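SAM-dependent methyltransferase (Pyrococcus horikoshii, PDB 1WZN) probably transfers a methyl group from S-adenosyl-L-methionine to an acceptor not yet established, and is seen here holding the demethylated product S-adenosyl-L-homocysteine. Local coordinates at residues F119-L124 with R216-K221; D47-T52 with G95-I100; K35-R40 with K225-G230. All blocks are in the same frame, centred on the assembly; numbering follows the deposited sequence.

Interaction 2 forms part of the S-adenosyl-L-homocysteine pocket, and interaction 1 lies beside it, their centres about 17 Å apart. The two meet where Phe119 CZ, in a residue that also touches the ligand, packs 3.4 Å from Val97 CG2. Interaction 1 also touches interaction 3, about 18 Å away between centres: helix 212-219 leads into strand 225-230, and Arg216 CB lies 3.5 Å from Ile228 CD1. Interactions 2 and 3 do not touch, with nearest atoms about 14 Å apart, yet both reach the seven-stranded mixed sheet, interaction 2 through strand 44-48 and interaction 3 through its edge strand 225-230.

Interaction 1 (F119-L124 with R216-K221). With MG (magnesium ion), chain E.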
# COMPACT_ATOMS: atom_id res chain seq x y z
N PHE A 119 10.97 -25.95 13.57
CA PHE A 119 10.59 -27.36 13.44
C PHE A 119 9.29 -27.61 12.68
O PHE A 119 8.29 -26.93 12.93
CB PHE A 119 10.48 -27.97 14.84
CG PHE A 119 11.69 -27.73 15.68
CD1 PHE A 119 12.86 -28.44 15.45
CD2 PHE A 119 11.68 -26.76 16.68
CE1 PHE A 119 14.01 -28.18 16.20
CE2 PHE A 119 12.82 -26.50 17.44
CZ PHE A 119 13.99 -27.21 17.19
N ASP A 120 9.30 -28.59 11.78
CA ASP A 120 8.08 -28.92 11.04
C ASP A 120 7.19 -29.76 11.96
O ASP A 120 7.57 -30.04 13.10
CB ASP A 120 8.37 -29.67 9.72
CG ASP A 120 9.18 -30.96 9.91
OD1 ASP A 120 9.13 -31.60 10.98
OD2 ASP A 120 9.86 -31.35 8.93
N GLU A 121 6.02 -30.15 11.48
CA GLU A 121 5.08 -30.90 12.31
C GLU A 121 5.67 -32.14 12.99
O GLU A 121 5.50 -32.33 14.19
CB GLU A 121 3.85 -31.31 11.50
CG GLU A 121 2.71 -31.83 12.37
CD GLU A 121 1.49 -32.25 11.57
OE1 GLU A 121 1.58 -33.23 10.81
OE2 GLU A 121 0.44 -31.59 11.71
N GLU A 122 6.34 -32.98 12.21
CA GLU A 122 6.93 -34.21 12.75
C GLU A 122 7.97 -33.93 13.84
O GLU A 122 7.97 -34.56 14.89
CB GLU A 122 7.56 -35.02 11.61
CG GLU A 122 6.58 -35.48 10.52
CD GLU A 122 5.84 -34.33 9.82
OE1 GLU A 122 6.49 -33.32 9.45
OE2 GLU A 122 4.61 -34.45 9.63
N ASP A 123 8.86 -32.98 13.58
CA ASP A 123 9.89 -32.63 14.56
C ASP A 123 9.30 -31.95 15.78
O ASP A 123 9.82 -32.10 16.89
CB ASP A 123 10.97 -31.74 13.93
CG ASP A 123 11.92 -32.52 13.04
OD1 ASP A 123 11.95 -33.76 13.15
OD2 ASP A 123 12.66 -31.89 12.25
N LEU A 124 8.22 -31.20 15.59
CA LEU A 124 7.59 -30.52 16.72
C LEU A 124 6.96 -31.56 17.65
O LEU A 124 7.03 -31.44 18.87
CB LEU A 124 6.54 -29.51 16.23
CG LEU A 124 6.06 -28.46 17.23
CD1 LEU A 124 7.26 -27.72 17.83
CD2 LEU A 124 5.12 -27.49 16.54
N ARG A 216 -1.68 -26.09 20.07
CA ARG A 216 -2.42 -26.73 21.16
C ARG A 216 -2.78 -28.17 20.80
O ARG A 216 -2.60 -29.08 21.62
CB ARG A 216 -3.69 -25.94 21.51
CG ARG A 216 -4.57 -26.67 22.52
CD ARG A 216 -5.71 -25.80 23.06
NE ARG A 216 -6.64 -25.37 22.03
CZ ARG A 216 -7.34 -26.18 21.25
NH1 ARG A 216 -7.22 -27.50 21.37
NH2 ARG A 216 -8.17 -25.68 20.35
N LEU A 217 -3.28 -28.38 19.59
CA LEU A 217 -3.65 -29.71 19.13
C LEU A 217 -2.44 -30.65 19.11
O LEU A 217 -2.56 -31.83 19.42
CB LEU A 217 -4.25 -29.66 17.72
CG LEU A 217 -5.61 -28.98 17.55
CD1 LEU A 217 -5.93 -28.87 16.06
CD2 LEU A 217 -6.69 -29.78 18.28
N LEU A 218 -1.29 -30.11 18.74
CA LEU A 218 -0.08 -30.93 18.70
C LEU A 218 0.45 -31.19 20.11
O LEU A 218 0.98 -32.26 20.39
CB LEU A 218 0.99 -30.24 17.85
CG LEU A 218 0.66 -30.14 16.36
CD1 LEU A 218 1.60 -29.15 15.68
CD2 LEU A 218 0.78 -31.52 15.72
N ALA A 219 0.27 -30.22 21.00
CA ALA A 219 0.75 -30.33 22.38
C ALA A 219 -0.14 -31.16 23.31
O ALA A 219 0.36 -31.85 24.19
CB ALA A 219 0.92 -28.94 22.97
N GLU A 220 -1.46 -31.08 23.12
CA GLU A 220 -2.38 -31.83 23.98
C GLU A 220 -2.12 -33.33 23.92
O GLU A 220 -2.56 -34.08 24.79
CB GLU A 220 -3.84 -31.54 23.58
CG GLU A 220 -4.25 -30.09 23.79
CD GLU A 220 -5.72 -29.85 23.50
OE1 GLU A 220 -6.24 -30.44 22.52
OE2 GLU A 220 -6.35 -29.05 24.23
N LYS A 221 -1.40 -33.76 22.90
CA LYS A 221 -1.08 -35.17 22.74
C LYS A 221 0.03 -35.60 23.71
O LYS A 221 0.25 -36.80 23.91
CB LYS A 221 -0.63 -35.43 21.30
CG LYS A 221 -1.58 -34.89 20.23
CD LYS A 221 -1.03 -35.13 18.83
CE LYS A 221 -2.01 -34.70 17.75
NZ LYS A 221 -3.31 -35.43 17.84
MG MG E . 10.38 -33.58 8.32
O HOH W 1 10.50 -33.79 10.30
O HOH W 2 8.41 -34.25 8.04
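Leu218, on helix 212-219, sets its forked end against Glu121 and Leu124 at the start of helix 121-134. One methyl, CD1, meets Leu124 CD2 at 4.0 Å, while the other, Leu218 CD2, rests 3.9 Å from Glu121 CG; in both pairs the side chains cross at about a right angle. Branched leucine suits the spot because each methyl gets its own neighbour, and Phe128 of the same chain and Leu217 of the second subunit pack on it as well. Glu121 serves two purposes. With CG trans to the backbone N (chi1 -168°) and the next bond extended, its methylene stem lies against Leu218 while the carboxylate is carried onward to a salt bridge with Arg216 of the second subunit.

The helix that bears Glu121 and Leu124 begins at Asp120, its N-cap. Asp120 OD1 accepts from Asp123 N at 3.0 Å in a nearly straight bond, met close to the C-O axis. The other oxygen, Asp120 OD2, binds the magnesium ion at 2.4 Å, and two waters on the metal donate to Asp120 OD1 and Glu122 OE1, so one carboxylate both caps the helix and holds the ion. Between the two segments themselves the contact is purely van der Waals, joining two helices of one chain; the charge of the buried Glu121 is probably balanced by the neighbouring subunit, which ties this packing to the assembly.

Interaction 2 (D47-T52 with G95-I100). With SAH (S-adenosyl-L-homocysteine), chain F.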
# COMPACT_ATOMS: atom_id res chain seq x y z
N ASP A 47 16.29 -24.73 29.76
CA ASP A 47 15.97 -23.74 28.73
C ASP A 47 16.53 -24.23 27.39
O ASP A 47 17.73 -24.16 27.15
CB ASP A 47 16.55 -22.37 29.11
CG ASP A 47 16.13 -21.28 28.15
OD1 ASP A 47 15.00 -21.36 27.63
OD2 ASP A 47 16.92 -20.33 27.92
N LEU A 48 15.64 -24.74 26.54
CA LEU A 48 16.00 -25.29 25.23
C LEU A 48 16.24 -24.22 24.16
O LEU A 48 15.48 -23.25 24.07
CB LEU A 48 14.90 -26.25 24.76
CG LEU A 48 14.57 -27.43 25.71
CD1 LEU A 48 13.31 -28.14 25.22
CD2 LEU A 48 15.73 -28.41 25.75
N ALA A 49 17.27 -24.42 23.34
CA ALA A 49 17.66 -23.48 22.29
C ALA A 49 17.84 -22.13 22.98
O ALA A 49 17.26 -21.12 22.57
CB ALA A 49 16.60 -23.40 21.19
N CYS A 50 18.67 -22.13 24.02
CA CYS A 50 18.91 -20.95 24.84
C CYS A 50 19.66 -19.78 24.22
O CYS A 50 19.68 -18.70 24.80
CB CYS A 50 19.64 -21.35 26.13
SG CYS A 50 21.29 -22.00 25.86
N GLY A 51 20.29 -19.99 23.07
CA GLY A 51 21.02 -18.92 22.41
C GLY A 51 22.06 -18.27 23.31
O GLY A 51 22.80 -18.97 24.00
N THR A 52 22.11 -16.94 23.30
CA THR A 52 23.05 -16.18 24.13
C THR A 52 22.58 -16.12 25.59
O THR A 52 23.16 -15.41 26.41
CB THR A 52 23.23 -14.75 23.63
OG1 THR A 52 21.98 -14.05 23.73
CG2 THR A 52 23.71 -14.75 22.17
N GLY A 95 24.00 -29.17 21.99
CA GLY A 95 23.26 -30.33 21.55
C GLY A 95 21.99 -29.94 20.84
O GLY A 95 21.56 -28.78 20.88
N ASP A 96 21.37 -30.91 20.18
CA ASP A 96 20.13 -30.73 19.44
C ASP A 96 18.98 -30.98 20.42
O ASP A 96 18.98 -31.99 21.13
CB ASP A 96 20.08 -31.76 18.30
CG ASP A 96 18.94 -31.52 17.33
OD1 ASP A 96 17.89 -30.98 17.73
OD2 ASP A 96 19.10 -31.90 16.15
N VAL A 97 18.01 -30.07 20.46
CA VAL A 97 16.87 -30.24 21.36
C VAL A 97 16.08 -31.51 21.03
O VAL A 97 15.42 -32.08 21.91
CB VAL A 97 15.87 -29.04 21.30
CG1 VAL A 97 16.56 -27.77 21.79
CG2 VAL A 97 15.33 -28.87 19.89
N LEU A 98 16.13 -31.96 19.78
CA LEU A 98 15.40 -33.15 19.38
C LEU A 98 16.06 -34.43 19.87
O LEU A 98 15.51 -35.52 19.72
CB LEU A 98 15.25 -33.21 17.86
CG LEU A 98 14.50 -32.04 17.22
CD1 LEU A 98 14.47 -32.22 15.71
CD2 LEU A 98 13.09 -31.96 17.78
N GLU A 99 17.24 -34.30 20.47
CA GLU A 99 17.97 -35.45 20.96
C GLU A 99 18.16 -35.47 22.47
O GLU A 99 18.96 -36.25 22.98
CB GLU A 99 19.33 -35.52 20.27
CG GLU A 99 19.27 -35.90 18.80
CD GLU A 99 20.59 -35.65 18.08
OE1 GLU A 99 21.65 -35.71 18.73
OE2 GLU A 99 20.56 -35.40 16.85
N ILE A 100 17.44 -34.61 23.19
CA ILE A 100 17.60 -34.61 24.64
C ILE A 100 17.12 -35.95 25.19
O ILE A 100 16.27 -36.61 24.59
CB ILE A 100 16.82 -33.47 25.33
CG1 ILE A 100 15.31 -33.60 25.04
CG2 ILE A 100 17.36 -32.12 24.87
CD1 ILE A 100 14.47 -32.58 25.79
N SAH F . 16.12 -18.58 23.48
CA SAH F . 17.06 -17.49 22.98
CB SAH F . 17.49 -17.58 21.54
CG SAH F . 16.47 -17.50 20.41
SD SAH F . 17.43 -17.74 18.85
C SAH F . 16.34 -16.10 23.29
O SAH F . 15.22 -16.09 23.84
OXT SAH F . 17.00 -15.04 22.96
C5' SAH F . 17.03 -19.37 18.34
C4' SAH F . 18.08 -20.43 18.93
O4' SAH F . 17.61 -21.67 18.38
C3' SAH F . 19.50 -20.31 18.42
O3' SAH F . 20.40 -20.07 19.50
C2' SAH F . 19.73 -21.69 17.66
O2' SAH F . 21.08 -22.13 17.73
C1' SAH F . 18.74 -22.60 18.36
N9 SAH F . 18.35 -23.72 17.72
C8 SAH F . 17.73 -23.95 16.50
N7 SAH F . 17.51 -25.19 16.22
C5 SAH F . 18.02 -25.90 17.33
C6 SAH F . 18.07 -27.31 17.62
N6 SAH F . 17.59 -28.25 16.79
N1 SAH F . 18.65 -27.64 18.82
C2 SAH F . 19.14 -26.71 19.69
N3 SAH F . 19.11 -25.35 19.46
C4 SAH F . 18.54 -25.02 18.26
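Asp96 OD1 is gripped by two donors at once. The ligand's exocyclic amine, SAH N6, approaches to 2.9 Å in an almost straight bond (173°), and Leu98 N comes equally near, 2.9 Å from Asp96 OD1, from above the carboxylate plane and 45° out of it. The second bond closes an Asx turn that fixes the carboxylate for the adenine. Alongside, Val97 N donates to SAH N1 at 3.0 Å, so the amine and the ring nitrogen are read together, a pairing that suits adenine.

Val97 then joins the two segments. Both its methyls lie over one face of the adenine, CG1 being 3.5 Å from SAH C2, and the small CB of Ala49 covers the same face farther along, 3.6 Å from SAH N3. On its protein side Val97 CG1 packs 3.7 Å from Leu48 CB, and Leu48 CD2 reaches Ile100 CG2 at 4.1 Å, the latter two side chains crossing at about a right angle. Beta-branched valine is compact enough to touch base and leucine together.

At the other end of the ligand Ala49 O accepts from the amino nitrogen SAH N at 2.9 Å. Gly51 must lack a side chain, since a CB there would run into the ligand; the Asp-Leu-Ala-Cys-Gly-Thr-Gly run is the glycine-rich first motif of class I methyltransferases.

The contact sits at the C-terminal end of strand 44-48, a central strand of the Rossmann-like sheet, flanked by strands 65-70 and 106-111. Leu69 and Met111 of those strands pack on both Leu48 and Val97, while helix 121-134 covers them through Val131 and Leu127 respectively.

Interaction 3 (K35-R40 with K225-G230); sequences KEDAKR and KVKIYG
Asp37 and Tyr229 each turn CG to the side opposite their own carbonyl carbon (chi1 -66° and -63°), and these settings send the carboxylate and the phenol at one another from opposite directions. They join the end of helix 23-36 to the edge strand 225-230. Tyr229 OH donates to Asp37 OD1 at 2.8 Å, although the hydroxyl is crowded in the model and its exact place is less sure. The carboxylate lies at the edge of the ring, its plane turned 33° from that of the tyrosine, and Asp37 OD2 is 3.3 Å from Tyr229 CE2. A tyrosine suits this place because its long, rigid ring lifts a donor well clear of the sheet, while the short stem of an aspartate holds the acceptor close to its own backbone.

Asp37 OD2 also has a salt bridge to Arg234, whose side chain packs on Tyr229. Lys227, two residues along the strand, leans over from the same side: as modelled, its CD lies 3.3 Å and its NZ 4.9 Å from Asp37 OD1, but the end of this chain is too crowded for its position to be trusted. Replacing Asp37 by an alanine is likely to leave the Tyr229 hydroxyl without its acceptor and Arg234 without its carboxylate partner.

Strand 225-230 is hydrogen-bonded to strand 242-248, with Tyr229 paired to Trp244, so the contact fastens the end of an N-terminal helix onto the sheet's margin. Its chemistry is that of a buried carboxylate shared between a phenol and a guanidinium, whose positive charge is likely to stabilise the aspartate as an anion.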
# COMPACT_ATOMS: atom_id res chain seq x y z
N LYS A 35 3.87 -20.09 39.19
CA LYS A 35 3.05 -20.00 40.39
C LYS A 35 1.61 -20.47 40.23
O LYS A 35 1.09 -21.17 41.09
CB LYS A 35 3.06 -18.56 40.91
CG LYS A 35 2.07 -18.28 42.03
CD LYS A 35 2.08 -16.81 42.40
CE LYS A 35 0.97 -16.46 43.39
NZ LYS A 35 0.91 -15.00 43.64
N GLU A 36 0.97 -20.09 39.13
CA GLU A 36 -0.43 -20.44 38.91
C GLU A 36 -0.72 -21.68 38.08
O GLU A 36 -1.72 -22.36 38.31
CB GLU A 36 -1.16 -19.25 38.28
CG GLU A 36 -1.10 -17.96 39.08
CD GLU A 36 -1.69 -18.09 40.47
OE1 GLU A 36 -2.68 -18.84 40.63
OE2 GLU A 36 -1.19 -17.43 41.40
N ASP A 37 0.14 -21.99 37.11
CA ASP A 37 -0.11 -23.16 36.27
C ASP A 37 0.60 -24.45 36.66
O ASP A 37 0.04 -25.53 36.51
CB ASP A 37 0.19 -22.81 34.81
CG ASP A 37 -0.78 -21.78 34.26
OD1 ASP A 37 -1.99 -22.08 34.23
OD2 ASP A 37 -0.34 -20.68 33.88
N ALA A 38 1.83 -24.34 37.14
CA ALA A 38 2.56 -25.53 37.55
C ALA A 38 1.88 -26.16 38.75
O ALA A 38 1.22 -25.48 39.53
CB ALA A 38 4.01 -25.16 37.89
N LYS A 39 2.04 -27.47 38.91
CA LYS A 39 1.45 -28.18 40.03
C LYS A 39 2.55 -28.70 40.95
O LYS A 39 2.39 -29.72 41.62
CB LYS A 39 0.58 -29.34 39.55
CG LYS A 39 -0.64 -28.91 38.75
CD LYS A 39 -1.53 -27.99 39.56
CE LYS A 39 -2.80 -27.64 38.80
NZ LYS A 39 -3.65 -26.68 39.56
N ARG A 40 3.66 -27.98 40.97
CA ARG A 40 4.80 -28.33 41.81
C ARG A 40 5.63 -27.07 41.94
O ARG A 40 5.48 -26.14 41.14
CB ARG A 40 5.64 -29.45 41.18
CG ARG A 40 6.33 -29.09 39.86
CD ARG A 40 7.20 -30.24 39.34
NE ARG A 40 8.17 -30.68 40.35
CZ ARG A 40 8.03 -31.76 41.11
NH1 ARG A 40 6.97 -32.55 40.98
NH2 ARG A 40 8.95 -32.05 42.02
N LYS A 225 -2.72 -31.10 30.28
CA LYS A 225 -3.46 -29.89 29.99
C LYS A 225 -2.58 -28.88 29.26
O LYS A 225 -1.39 -28.73 29.57
CB LYS A 225 -3.99 -29.27 31.28
CG LYS A 225 -4.85 -28.04 31.03
CD LYS A 225 -5.65 -27.65 32.26
CE LYS A 225 -6.63 -26.54 31.91
NZ LYS A 225 -7.50 -26.94 30.77
N VAL A 226 -3.17 -28.19 28.30
CA VAL A 226 -2.45 -27.18 27.53
C VAL A 226 -3.24 -25.89 27.57
O VAL A 226 -4.47 -25.89 27.46
CB VAL A 226 -2.26 -27.61 26.06
CG1 VAL A 226 -1.63 -26.48 25.26
CG2 VAL A 226 -1.39 -28.84 25.98
N LYS A 227 -2.53 -24.78 27.75
CA LYS A 227 -3.18 -23.49 27.79
C LYS A 227 -2.53 -22.59 26.74
O LYS A 227 -1.36 -22.76 26.40
CB LYS A 227 -3.04 -22.87 29.17
CG LYS A 227 -3.76 -23.66 30.26
CD LYS A 227 -3.68 -22.97 31.60
CE LYS A 227 -4.67 -23.56 32.58
NZ LYS A 227 -6.00 -23.84 31.96
N ILE A 228 -3.32 -21.67 26.21
CA ILE A 228 -2.83 -20.72 25.22
C ILE A 228 -3.08 -19.34 25.82
O ILE A 228 -4.22 -18.99 26.13
CB ILE A 228 -3.61 -20.83 23.88
CG1 ILE A 228 -3.49 -22.25 23.33
CG2 ILE A 228 -3.05 -19.83 22.87
CD1 ILE A 228 -4.28 -22.49 22.06
N TYR A 229 -2.01 -18.58 26.00
CA TYR A 229 -2.12 -17.24 26.56
C TYR A 229 -1.57 -16.24 25.55
O TYR A 229 -0.93 -16.62 24.58
CB TYR A 229 -1.30 -17.10 27.86
CG TYR A 229 -1.73 -17.99 29.00
CD1 TYR A 229 -3.07 -18.16 29.32
CD2 TYR A 229 -0.78 -18.64 29.80
CE1 TYR A 229 -3.47 -18.94 30.40
CE2 TYR A 229 -1.16 -19.42 30.89
CZ TYR A 229 -2.50 -19.57 31.19
OH TYR A 229 -2.88 -20.34 32.26
N GLY A 230 -1.83 -14.96 25.79
CA GLY A 230 -1.34 -13.94 24.89
C GLY A 230 -0.94 -12.66 25.60
O GLY A 230 -1.44 -12.35 26.68